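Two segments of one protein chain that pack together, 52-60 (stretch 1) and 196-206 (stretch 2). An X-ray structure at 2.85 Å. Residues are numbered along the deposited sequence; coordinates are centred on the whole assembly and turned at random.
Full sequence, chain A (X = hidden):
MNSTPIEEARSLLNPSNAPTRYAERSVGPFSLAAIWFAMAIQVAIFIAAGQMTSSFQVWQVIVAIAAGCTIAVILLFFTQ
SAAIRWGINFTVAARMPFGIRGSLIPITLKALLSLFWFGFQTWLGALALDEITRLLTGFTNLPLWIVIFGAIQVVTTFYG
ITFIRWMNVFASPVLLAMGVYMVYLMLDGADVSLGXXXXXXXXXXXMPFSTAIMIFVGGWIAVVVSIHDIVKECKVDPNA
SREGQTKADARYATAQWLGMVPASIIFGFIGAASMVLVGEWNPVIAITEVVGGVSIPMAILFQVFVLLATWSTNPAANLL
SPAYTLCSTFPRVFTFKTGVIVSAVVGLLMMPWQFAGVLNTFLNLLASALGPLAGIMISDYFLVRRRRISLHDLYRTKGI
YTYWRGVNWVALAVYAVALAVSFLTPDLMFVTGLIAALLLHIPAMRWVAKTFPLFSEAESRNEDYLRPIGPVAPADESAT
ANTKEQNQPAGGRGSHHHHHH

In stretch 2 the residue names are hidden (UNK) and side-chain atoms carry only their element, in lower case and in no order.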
# COMPACT_ATOMS: atom_id res chain seq x y z
N MET A 52 -4.12 10.97 18.11
CA MET A 52 -3.59 10.11 19.16
C MET A 52 -3.12 10.87 20.41
O MET A 52 -3.08 10.28 21.48
CB MET A 52 -2.44 9.26 18.63
CG MET A 52 -2.88 8.25 17.61
SD MET A 52 -3.66 6.83 18.39
CE MET A 52 -2.21 6.19 19.21
N THR A 53 -2.73 12.14 20.27
CA THR A 53 -2.21 12.92 21.40
C THR A 53 -3.28 13.10 22.46
O THR A 53 -2.98 13.35 23.62
CB THR A 53 -1.78 14.33 21.01
OG1 THR A 53 -2.87 14.99 20.36
CG2 THR A 53 -0.56 14.31 20.09
N SER A 54 -4.54 13.01 22.05
CA SER A 54 -5.65 12.90 22.99
C SER A 54 -5.52 11.75 23.99
O SER A 54 -5.93 11.90 25.11
CB SER A 54 -6.97 12.73 22.22
OG SER A 54 -7.97 12.18 23.05
N SER A 55 -4.96 10.61 23.60
CA SER A 55 -4.95 9.44 24.48
C SER A 55 -3.57 9.13 25.09
O SER A 55 -3.47 8.46 26.13
CB SER A 55 -5.48 8.21 23.73
OG SER A 55 -6.69 8.50 23.03
N PHE A 56 -2.51 9.59 24.45
CA PHE A 56 -1.15 9.34 24.94
C PHE A 56 -0.37 10.62 24.71
O PHE A 56 -0.82 11.52 24.00
CB PHE A 56 -0.48 8.18 24.18
CG PHE A 56 -1.36 6.97 23.99
CD1 PHE A 56 -1.22 5.86 24.79
CD2 PHE A 56 -2.31 6.94 22.99
CE1 PHE A 56 -2.02 4.74 24.60
CE2 PHE A 56 -3.12 5.82 22.80
CZ PHE A 56 -2.97 4.72 23.61
N GLN A 57 0.81 10.73 25.32
CA GLN A 57 1.62 11.90 25.05
C GLN A 57 2.54 11.74 23.82
O GLN A 57 2.91 10.64 23.43
CB GLN A 57 2.36 12.34 26.31
CG GLN A 57 2.65 11.22 27.26
CD GLN A 57 3.31 11.70 28.56
OE1 GLN A 57 4.27 12.48 28.54
NE2 GLN A 57 2.79 11.22 29.68
N VAL A 58 2.89 12.87 23.20
CA VAL A 58 3.67 12.88 21.97
C VAL A 58 4.78 11.83 21.88
O VAL A 58 4.85 11.11 20.89
CB VAL A 58 4.22 14.27 21.65
CG1 VAL A 58 4.79 14.31 20.26
CG2 VAL A 58 3.11 15.28 21.76
N TRP A 59 5.65 11.71 22.89
CA TRP A 59 6.70 10.69 22.81
C TRP A 59 6.11 9.27 22.63
O TRP A 59 6.62 8.48 21.83
CB TRP A 59 7.66 10.73 24.01
CG TRP A 59 7.07 10.29 25.32
CD1 TRP A 59 6.40 11.06 26.22
CD2 TRP A 59 7.10 8.98 25.87
NE1 TRP A 59 6.01 10.31 27.31
CE2 TRP A 59 6.43 9.02 27.12
CE3 TRP A 59 7.62 7.76 25.44
CZ2 TRP A 59 6.26 7.91 27.93
CZ3 TRP A 59 7.45 6.65 26.25
CH2 TRP A 59 6.77 6.73 27.49
N GLN A 60 5.04 8.95 23.34
CA GLN A 60 4.38 7.67 23.13
C GLN A 60 3.83 7.52 21.70
O GLN A 60 3.84 6.42 21.13
CB GLN A 60 3.29 7.45 24.18
CG GLN A 60 3.80 7.53 25.60
CD GLN A 60 2.68 7.56 26.66
OE1 GLN A 60 1.77 8.40 26.62
NE2 GLN A 60 2.75 6.63 27.62
N UNK A 196 10.34 19.43 25.61
CA UNK A 196 9.11 19.89 26.26
C UNK A 196 7.86 19.42 25.54
O UNK A 196 6.91 18.95 26.17
c UNK A 196 9.07 21.41 26.26
o UNK A 196 9.14 24.28 28.17
c UNK A 196 9.66 22.08 27.45
c UNK A 196 9.67 23.57 27.28
o UNK A 196 10.20 24.03 26.23
N UNK A 197 7.86 19.60 24.21
CA UNK A 197 6.74 19.19 23.38
C UNK A 197 6.58 17.68 23.45
O UNK A 197 5.47 17.16 23.32
c UNK A 197 5.66 19.26 21.10
c UNK A 197 6.92 19.61 21.91
c UNK A 197 7.24 21.09 21.81
N UNK A 198 7.70 17.00 23.67
CA UNK A 198 7.72 15.54 23.72
C UNK A 198 6.82 14.97 24.82
O UNK A 198 6.55 13.77 24.82
c UNK A 198 9.16 15.04 23.88
s UNK A 198 9.35 13.62 21.43
c UNK A 198 10.69 14.73 20.96
c UNK A 198 9.46 13.66 23.25
N UNK A 199 6.35 15.79 25.76
CA UNK A 199 5.44 15.27 26.79
C UNK A 199 4.11 16.03 27.01
O UNK A 199 3.46 15.87 28.04
c UNK A 199 6.16 15.07 28.13
o UNK A 199 6.96 16.19 28.44
N UNK A 200 3.70 16.81 26.01
CA UNK A 200 2.53 17.67 26.15
C UNK A 200 1.16 16.97 26.02
O UNK A 200 0.11 17.61 26.26
c UNK A 200 3.06 22.32 26.13
s UNK A 200 3.53 21.38 24.66
c UNK A 200 2.58 18.86 25.19
c UNK A 200 3.78 19.73 25.34
N UNK A 201 1.12 15.69 25.67
CA UNK A 201 -0.19 15.12 25.40
C UNK A 201 -0.93 14.41 26.52
O UNK A 201 -0.70 14.64 27.72
N UNK A 202 -1.85 13.54 26.12
CA UNK A 202 -2.34 12.45 26.95
C UNK A 202 -3.08 12.76 28.23
O UNK A 202 -2.73 12.24 29.29
N UNK A 203 -4.11 13.59 28.13
CA UNK A 203 -4.88 14.04 29.28
C UNK A 203 -6.26 13.45 29.27
O UNK A 203 -7.18 14.05 29.80
c UNK A 203 -4.09 16.28 30.15
c UNK A 203 -4.07 17.75 29.86
c UNK A 203 -5.05 15.55 29.26
o UNK A 203 -5.11 18.28 29.40
o UNK A 203 -3.01 18.38 30.09
N UNK A 204 -6.41 12.28 28.67
CA UNK A 204 -7.73 11.68 28.55
C UNK A 204 -7.58 10.19 28.22
O UNK A 204 -8.16 9.70 27.24
c UNK A 204 -8.54 12.42 27.49
n UNK A 204 -10.39 11.01 28.27
c UNK A 204 -9.95 11.86 27.32
o UNK A 204 -10.64 12.19 26.35
N UNK A 205 -6.77 9.48 29.03
CA UNK A 205 -6.39 8.08 28.75
C UNK A 205 -7.61 7.18 28.75
O UNK A 205 -8.66 7.61 29.25
c UNK A 205 -5.84 8.74 30.98
c UNK A 205 -6.04 9.98 30.20
c UNK A 205 -5.47 7.74 29.93
N UNK A 206 -7.48 5.97 28.18
CA UNK A 206 -8.60 5.05 28.00
C UNK A 206 -8.36 4.00 26.91
O UNK A 206 -8.66 2.80 27.08

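Position 196 has five side-chain atoms. Three carbons run in a line and the third carries two oxygens, which is a carboxylate. Nothing of stretch 1 lies in reach. The residue is E196, in a helix that begins earlier in the chain.

Position 197 has three carbons, one bonded to the backbone and carrying the other two. This branching at the first carbon, with no oxygen, marks valine. V197 is buried. Its carbonyl O lies 3.4 Å from V58 CG2, so the valine of stretch 1 packs against backbone here.

Position 198 has two carbons, a sulfur and a last carbon, unbranched. The second carbon approaches the CB of W59. The chain can only be methionine, M198, and the contact is M198 CG to W59 CB at 3.5 Å. Its backbone does more: W59 N donates a hydrogen bond to M198 O, at 3.0 Å. That oxygen lies at the edge of the W59 ring, near the ring plane.

Position 199 has one carbon and one oxygen, which is serine. S199 sits on the surface with chi1 in the p well. Its CB is 3.2 Å from Q57 OE1. That same OE1 accepts a weak hydrogen bond from W59 NE1, at 3.0 Å.

Position 200 again has two carbons, a sulfur and a carbon in an unbranched chain. It points away from stretch 1 and has no contact with it. This is M200. It closes a type I beta turn that starts at V197, and M200 N donates to V197 O at 3.2 Å.

Position 201 has no side-chain atoms, so it is glycine. The space is truly absent: an ideal CB on G201 would lie 2.7 Å from F56 O and 2.9 Å from Q57 CA, both clashes. The bare backbone lets G201 N come within 3.6 Å of Q57 CB.

Position 202 also lacks a side chain. Its phi of 63° favours glycine, and an ideal CB would clash with F56 C and Q57 N, each 2.9 Å away. This is G202. G202 N donates to T53 O at 2.8 Å, with a nearly straight angle of 165°. F56 O is also near G202 N, at 3.1 Å, but the angle is too poor for a hydrogen bond.

Position 203 has three carbons, the third with two oxygens. It points away from stretch 1. This is E203, which touches a crystal neighbour.

Position 204 has two carbons, the second carrying one oxygen and one nitrogen: an amide, N204. Its CB is 3.6 Å from S54 O.

Position 205 has three carbons closing a ring onto the backbone nitrogen. It is P205, whose CA is 3.9 Å from S55 O.

Position 206 has no side chain and makes no contact. It is G206.

The contact rests largely on backbone. Two hydrogen bonds, from G202 to T53 and from W59 to M198, tie the stretches together. At G201 and G202 the missing side chains let the chains come close, with G201 CA 3.7 Å from Q57 CA.

Stretch 2 196-206: EVMSMGGENPG
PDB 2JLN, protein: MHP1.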